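Local coordinates for sensory box histidine kinase/response regulator (Burkholderia thailandensis, PDB 3MR0), which is a PAS-domain fragment of a probable phosphorelay sensor kinase of a two-component system, which may take part in dimerization and signal sensing, at residues A70-H75 with D80-E85; Q103-S108 with P112-G117. One frame throughout, in Å; residues are numbered along the deposited sequence. Where two conformers were deposited one is given.

In the fold
Both contacts belong to one PAS fold, and both reach its antiparallel sheet. Contact 1 (70-75 with 80-85) is partly buried and sets helix 65-78 against an edge strand, 82-89, largely through side chains: an imidazole, a phenol ring and small apolar groups, with one good hydrogen bond. Contact 2 (103-108 with 112-117) is a surface contact within the sheet, joining strands 95-106 and 112-121 as a hairpin held by backbone bonds and a classic beta bulge. Their centres lie about 13 Å apart, yet they meet: His-75 NE2 is probably hydrogen-bonded to Ala-104 N, and Met-115 packs on both His-75 and Tyr-82.

Contact 1 of 2, residues A70-H75 with D80-E85; sequences AALKAH and DTYDVE
His-75 and Tyr-82 cross at about a right angle, the CB of Tyr-82 lying over one face of the imidazole as a CH-pi contact, 4.1 Å from the ring centroid. The same imidazole uses its edge for a hydrogen bond: ND1 donates to Asp-80 O at 2.8 Å, with the acceptor close to the ring plane. With CG anti to the backbone N (chi1 -177°), the His-75 ring is carried over to that carbonyl, and the bonds at ND1 and, outside this contact, at NE2 with Ala-104 N fix its rotation. Asp-80 N gives a weak hydrogen bond to Ala-74 O. The phenol ring of Tyr-82 is swung toward the helix by its anti chi1 (-172°), and CE1 comes within 4.0 Å of Leu-72 CB while the ring edge faces Ala-71 O. Farther along, Ala-71 CB meets Val-84 CG1 at 3.7 Å. After helix 65-78 the chain turns back, and strand 82-89, an edge strand of the sheet, runs antiparallel to it here. Leu-72 and Tyr-82 line a pocket holding a PG5 molecule, probably from the crystallisation liquor, and strand 112-121 meets both through Met-115, while strand 95-106 pairs with the backbone of Tyr-82 and Val-84.

Contact 2 of 2, residues Q103-S108 with P112-G117; sequences QALWNS and PYRMVG
Leu-105 lies between two residues of the opposing strand, since Tyr-113 and Arg-114 both face it in a classic beta bulge. Its CB sits over a face of the Tyr-113 ring, a CH-pi contact, and comes within 3.5 Å of Tyr-113 CZ. From there CG, anti to the carbonyl carbon (chi1 -67°), passes near the phenol oxygen. In one of its two conformers the branches then part: CD1 lies along the aliphatic stem of Arg-114, 3.6 Å from its CD, and CD2 near Tyr-113 OH, though this end of the side chain is not firmly fixed. Arg-114 runs alongside Leu-105 in the same direction, and its guanidinium continues to a salt bridge with Asp-24. The backbone of Leu-105 is gripped twice, N donating to Arg-114 O at 2.8 Å and O accepting from Tyr-113 N at 2.9 Å. A water bridges Trp-106 O, to which it donates, and Tyr-113 OH, tying the ring to the neighbouring strand. Farther from the hairpin turn, Gln-103 and Val-116 exchange two backbone bonds, and Gln-103 NE2 reaches Ala-104 O almost straight at 3.1 Å. On the face opposite Leu-105, Ala-104 CB meets CG of Met-115, a selenomethionine, and Trp-106 CD1 lies 3.8 Å from Pro-112 CG. That face turns to helix 65-78, where the Leu-76 side chain touches Ala-104 and Pro-112, and its backbone O accepts a hydrogen bond from Trp-106 NE1. This hairpin of strands 95-106 and 112-121 lies inside the PAS sheet, with strand 82-89 beside the first and strand 21-25 beside the second.

Contact 1 of 2, residues A70-H75 with D80-E85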
loop_
_atom_site.group_PDB
_atom_site.type_symbol
_atom_site.label_atom_id
_atom_site.label_comp_id
_atom_site.label_asym_id
_atom_site.label_seq_id
_atom_site.Cartn_x
_atom_site.Cartn_y
_atom_site.Cartn_z
ATOM N N ALA A 70 -1.736 -11.110 5.934
ATOM C CA ALA A 70 -1.650 -12.435 5.351
ATOM C C ALA A 70 -0.977 -12.404 3.975
ATOM O O ALA A 70 -0.157 -13.266 3.673
ATOM C CB ALA A 70 -3.041 -13.096 5.283
ATOM N N ALA A 71 -1.309 -11.415 3.145
ATOM C CA ALA A 71 -0.720 -11.355 1.811
ATOM C C ALA A 71 0.773 -11.062 1.894
ATOM O O ALA A 71 1.563 -11.592 1.103
ATOM C CB ALA A 71 -1.435 -10.337 0.927
ATOM N N LEU A 72 1.171 -10.242 2.863
ATOM C CA LEU A 72 2.596 -9.972 3.090
ATOM C C LEU A 72 3.340 -11.253 3.463
ATOM O O LEU A 72 4.457 -11.489 2.996
ATOM C CB LEU A 72 2.803 -8.915 4.178
ATOM C CG LEU A 72 4.258 -8.480 4.362
ATOM C CD1 LEU A 72 4.888 -8.204 3.028
ATOM C CD2 LEU A 72 4.319 -7.254 5.208
ATOM N N LYS A 73 2.712 -12.071 4.309
ATOM C CA LYS A 73 3.225 -13.392 4.659
ATOM C C LYS A 73 3.318 -14.327 3.447
ATOM O O LYS A 73 4.328 -14.964 3.224
ATOM C CB LYS A 73 2.332 -14.003 5.723
ATOM C CG LYS A 73 2.794 -15.357 6.217
ATOM C CD LYS A 73 1.914 -15.825 7.353
ATOM C CE LYS A 73 2.118 -17.289 7.668
ATOM N NZ LYS A 73 0.895 -17.811 8.350
ATOM N N ALA A 74 2.260 -14.406 2.659
ATOM C CA ALA A 74 2.279 -15.225 1.468
ATOM C C ALA A 74 3.444 -14.817 0.557
ATOM O O ALA A 74 4.034 -15.659 -0.131
ATOM C CB ALA A 74 0.946 -15.121 0.741
ATOM N N HIS A 75 3.770 -13.527 0.558
ATOM C CA HIS A 75 4.903 -13.019 -0.234
ATOM C C HIS A 75 6.227 -13.389 0.409
ATOM O O HIS A 75 7.075 -14.013 -0.221
ATOM C CB HIS A 75 4.839 -11.499 -0.444
ATOM C CG HIS A 75 5.943 -10.967 -1.312
ATOM N ND1 HIS A 75 6.017 -11.228 -2.662
ATOM C CD2 HIS A 75 7.027 -10.212 -1.016
ATOM C CE1 HIS A 75 7.092 -10.646 -3.165
ATOM N NE2 HIS A 75 7.724 -10.024 -2.186
ATOM N N ASP A 80 4.710 -15.692 -3.177
ATOM C CA ASP A 80 3.518 -15.279 -3.917
ATOM C C ASP A 80 3.518 -13.784 -4.116
ATOM O O ASP A 80 4.035 -13.045 -3.271
ATOM C CB ASP A 80 2.239 -15.646 -3.169
ATOM C CG ASP A 80 1.819 -17.089 -3.383
ATOM O OD1 ASP A 80 2.547 -17.834 -4.092
ATOM O OD2 ASP A 80 0.752 -17.466 -2.835
ATOM N N THR A 81 2.904 -13.344 -5.215
ATOM C CA THR A 81 2.860 -11.927 -5.577
ATOM C C THR A 81 2.279 -11.055 -4.453
ATOM O O THR A 81 1.333 -11.449 -3.762
ATOM C CB THR A 81 2.063 -11.736 -6.881
ATOM O OG1 THR A 81 2.781 -12.347 -7.960
ATOM C CG2 THR A 81 1.862 -10.280 -7.185
ATOM N N TYR A 82 2.875 -9.881 -4.251
ATOM C CA TYR A 82 2.305 -8.884 -3.350
ATOM C C TYR A 82 1.721 -7.738 -4.164
ATOM O O TYR A 82 2.448 -6.954 -4.792
ATOM C CB TYR A 82 3.332 -8.383 -2.332
ATOM C CG TYR A 82 2.743 -7.492 -1.269
ATOM C CD1 TYR A 82 2.019 -8.023 -0.206
ATOM C CD2 TYR A 82 2.904 -6.114 -1.325
ATOM C CE1 TYR A 82 1.471 -7.200 0.766
ATOM C CE2 TYR A 82 2.366 -5.285 -0.347
ATOM C CZ TYR A 82 1.653 -5.825 0.690
ATOM O OH TYR A 82 1.128 -4.980 1.649
ATOM N N ASP A 83 0.390 -7.659 -4.138
ATOM C CA ASP A 83 -0.381 -6.650 -4.861
ATOM C C ASP A 83 -1.773 -6.581 -4.257
ATOM O O ASP A 83 -2.659 -7.348 -4.615
ATOM C CB ASP A 83 -0.458 -7.015 -6.347
ATOM C CG ASP A 83 -1.111 -5.940 -7.183
ATOM O OD1 ASP A 83 -1.981 -5.219 -6.668
ATOM O OD2 ASP A 83 -0.752 -5.826 -8.370
ATOM N N VAL A 84 -1.971 -5.677 -3.319
ATOM C CA VAL A 84 -3.231 -5.670 -2.605
ATOM C C VAL A 84 -3.843 -4.290 -2.659
ATOM O O VAL A 84 -3.142 -3.311 -2.895
ATOM C CB VAL A 84 -3.064 -6.111 -1.119
ATOM C CG1 VAL A 84 -2.849 -7.591 -1.027
ATOM C CG2 VAL A 84 -1.915 -5.345 -0.430
ATOM N N GLU A 85 -5.147 -4.221 -2.440
ATOM C CA GLU A 85 -5.796 -2.953 -2.254
ATOM C C GLU A 85 -6.395 -2.923 -0.868
ATOM O O GLU A 85 -6.986 -3.899 -0.412
ATOM C CB GLU A 85 -6.831 -2.715 -3.353
ATOM C CG GLU A 85 -6.166 -2.603 -4.724
ATOM C CD GLU A 85 -7.117 -2.209 -5.844
ATOM O OE1 GLU A 85 -8.343 -2.394 -5.699
ATOM O OE2 GLU A 85 -6.613 -1.707 -6.873
#

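Contact 2 of 2, residues Q103-S108 with P112-G117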
loop_
_atom_site.group_PDB
_atom_site.type_symbol
_atom_site.label_atom_id
_atom_site.label_comp_id
_atom_site.label_asym_id
_atom_site.label_seq_id
_atom_site.Cartn_x
_atom_site.Cartn_y
_atom_site.Cartn_z
ATOM N N GLN A 103 8.089 -6.105 -4.032
ATOM C CA GLN A 103 8.909 -7.269 -4.280
ATOM C C GLN A 103 10.010 -7.313 -3.244
ATOM O O GLN A 103 10.796 -6.364 -3.110
ATOM C CB GLN A 103 9.529 -7.217 -5.669
ATOM C CG GLN A 103 10.446 -8.408 -5.958
ATOM C CD GLN A 103 9.687 -9.724 -5.963
ATOM O OE1 GLN A 103 8.774 -9.897 -6.747
ATOM N NE2 GLN A 103 10.049 -10.644 -5.084
ATOM N N ALA A 104 10.046 -8.427 -2.519
ATOM C CA ALA A 104 11.047 -8.683 -1.501
ATOM C C ALA A 104 12.337 -9.264 -2.107
ATOM O O ALA A 104 12.339 -9.763 -3.230
ATOM C CB ALA A 104 10.472 -9.631 -0.466
ATOM N N LEU A 105 13.423 -9.194 -1.345
ATOM C CA LEU A 105 14.687 -9.815 -1.708
ATOM C C LEU A 105 15.065 -10.721 -0.566
ATOM O O LEU A 105 14.998 -10.308 0.590
ATOM C CB LEU A 105 15.768 -8.750 -1.907
ATOM C CG LEU A 105 15.555 -7.822 -3.097
ATOM C CD1 LEU A 105 16.132 -6.472 -2.786
ATOM C CD2 LEU A 105 16.153 -8.394 -4.369
ATOM N N TRP A 106 15.457 -11.952 -0.896
ATOM C CA TRP A 106 15.839 -12.964 0.094
ATOM C C TRP A 106 17.299 -13.348 -0.019
ATOM O O TRP A 106 17.862 -13.370 -1.116
ATOM C CB TRP A 106 15.032 -14.238 -0.115
ATOM C CG TRP A 106 13.583 -14.055 0.001
ATOM C CD1 TRP A 106 12.822 -14.175 1.138
ATOM C CD2 TRP A 106 12.684 -13.728 -1.056
ATOM N NE1 TRP A 106 11.499 -13.938 0.841
ATOM C CE2 TRP A 106 11.387 -13.654 -0.496
ATOM C CE3 TRP A 106 12.841 -13.497 -2.432
ATOM C CZ2 TRP A 106 10.258 -13.353 -1.265
ATOM C CZ3 TRP A 106 11.707 -13.177 -3.190
ATOM C CH2 TRP A 106 10.444 -13.116 -2.605
ATOM N N ASN A 107 17.905 -13.671 1.114
ATOM C CA ASN A 107 19.266 -14.179 1.101
ATOM C C ASN A 107 19.230 -15.673 0.749
ATOM O O ASN A 107 18.168 -16.205 0.432
ATOM C CB ASN A 107 19.989 -13.862 2.414
ATOM C CG ASN A 107 19.483 -14.672 3.576
ATOM O OD1 ASN A 107 18.695 -15.587 3.408
ATOM N ND2 ASN A 107 19.952 -14.351 4.768
ATOM N N SER A 108 20.377 -16.347 0.763
ATOM C CA SER A 108 20.399 -17.752 0.354
ATOM C C SER A 108 19.709 -18.653 1.376
ATOM O O SER A 108 19.399 -19.811 1.094
ATOM C CB SER A 108 21.817 -18.228 0.084
ATOM O OG SER A 108 22.653 -18.064 1.210
ATOM N N PRO A 112 13.928 -12.710 4.110
ATOM C CA PRO A 112 13.868 -11.390 3.476
ATOM C C PRO A 112 14.834 -10.393 4.139
ATOM O O PRO A 112 14.886 -10.317 5.366
ATOM C CB PRO A 112 12.399 -10.952 3.692
ATOM C CG PRO A 112 11.672 -12.144 4.154
ATOM C CD PRO A 112 12.671 -13.042 4.808
ATOM N N TYR A 113 15.590 -9.648 3.340
ATOM C CA TYR A 113 16.384 -8.553 3.882
ATOM C C TYR A 113 15.935 -7.214 3.357
ATOM O O TYR A 113 16.310 -6.193 3.901
ATOM C CB TYR A 113 17.877 -8.724 3.586
ATOM C CG TYR A 113 18.242 -8.779 2.109
ATOM C CD1 TYR A 113 18.511 -7.625 1.381
ATOM C CD2 TYR A 113 18.360 -9.996 1.455
ATOM C CE1 TYR A 113 18.862 -7.693 0.046
ATOM C CE2 TYR A 113 18.701 -10.065 0.138
ATOM C CZ TYR A 113 18.952 -8.923 -0.560
ATOM O OH TYR A 113 19.284 -9.041 -1.882
ATOM N N ARG A 114 15.129 -7.206 2.300
ATOM C CA ARG A 114 14.668 -5.951 1.719
ATOM C C ARG A 114 13.363 -6.200 1.001
ATOM O O ARG A 114 13.070 -7.320 0.661
ATOM C CB ARG A 114 15.717 -5.400 0.736
ATOM C CG ARG A 114 15.468 -3.988 0.235
ATOM C CD ARG A 114 16.541 -3.563 -0.728
ATOM N NE ARG A 114 16.381 -2.174 -1.141
ATOM C CZ ARG A 114 17.215 -1.537 -1.957
ATOM N NH1 ARG A 114 18.272 -2.165 -2.452
ATOM N NH2 ARG A 114 16.995 -0.274 -2.279
HETATM N N MSE A 115 12.579 -5.145 0.791
HETATM C CA MSE A 115 11.379 -5.203 -0.061
HETATM C C MSE A 115 11.060 -3.785 -0.605
HETATM O O MSE A 115 10.988 -2.814 0.149
HETATM C CB MSE A 115 10.195 -5.802 0.715
HETATM C CG MSE A 115 8.990 -6.125 -0.154
HETATM SE SE MSE A 115 7.422 -6.652 0.896
HETATM C CE MSE A 115 6.155 -7.002 -0.544
ATOM N N VAL A 116 10.879 -3.674 -1.916
ATOM C CA VAL A 116 10.658 -2.367 -2.527
ATOM C C VAL A 116 9.352 -2.343 -3.290
ATOM O O VAL A 116 9.004 -3.308 -3.957
ATOM C CB VAL A 116 11.779 -1.995 -3.495
ATOM C CG1 VAL A 116 11.582 -0.570 -3.980
ATOM C CG2 VAL A 116 13.126 -2.145 -2.821
ATOM N N GLY A 117 8.633 -1.233 -3.208
ATOM C CA GLY A 117 7.373 -1.133 -3.901
ATOM C C GLY A 117 6.808 0.261 -3.919
ATOM O O GLY A 117 7.483 1.244 -3.643
HETATM O O HOH W 1 18.563 -11.377 -2.985
#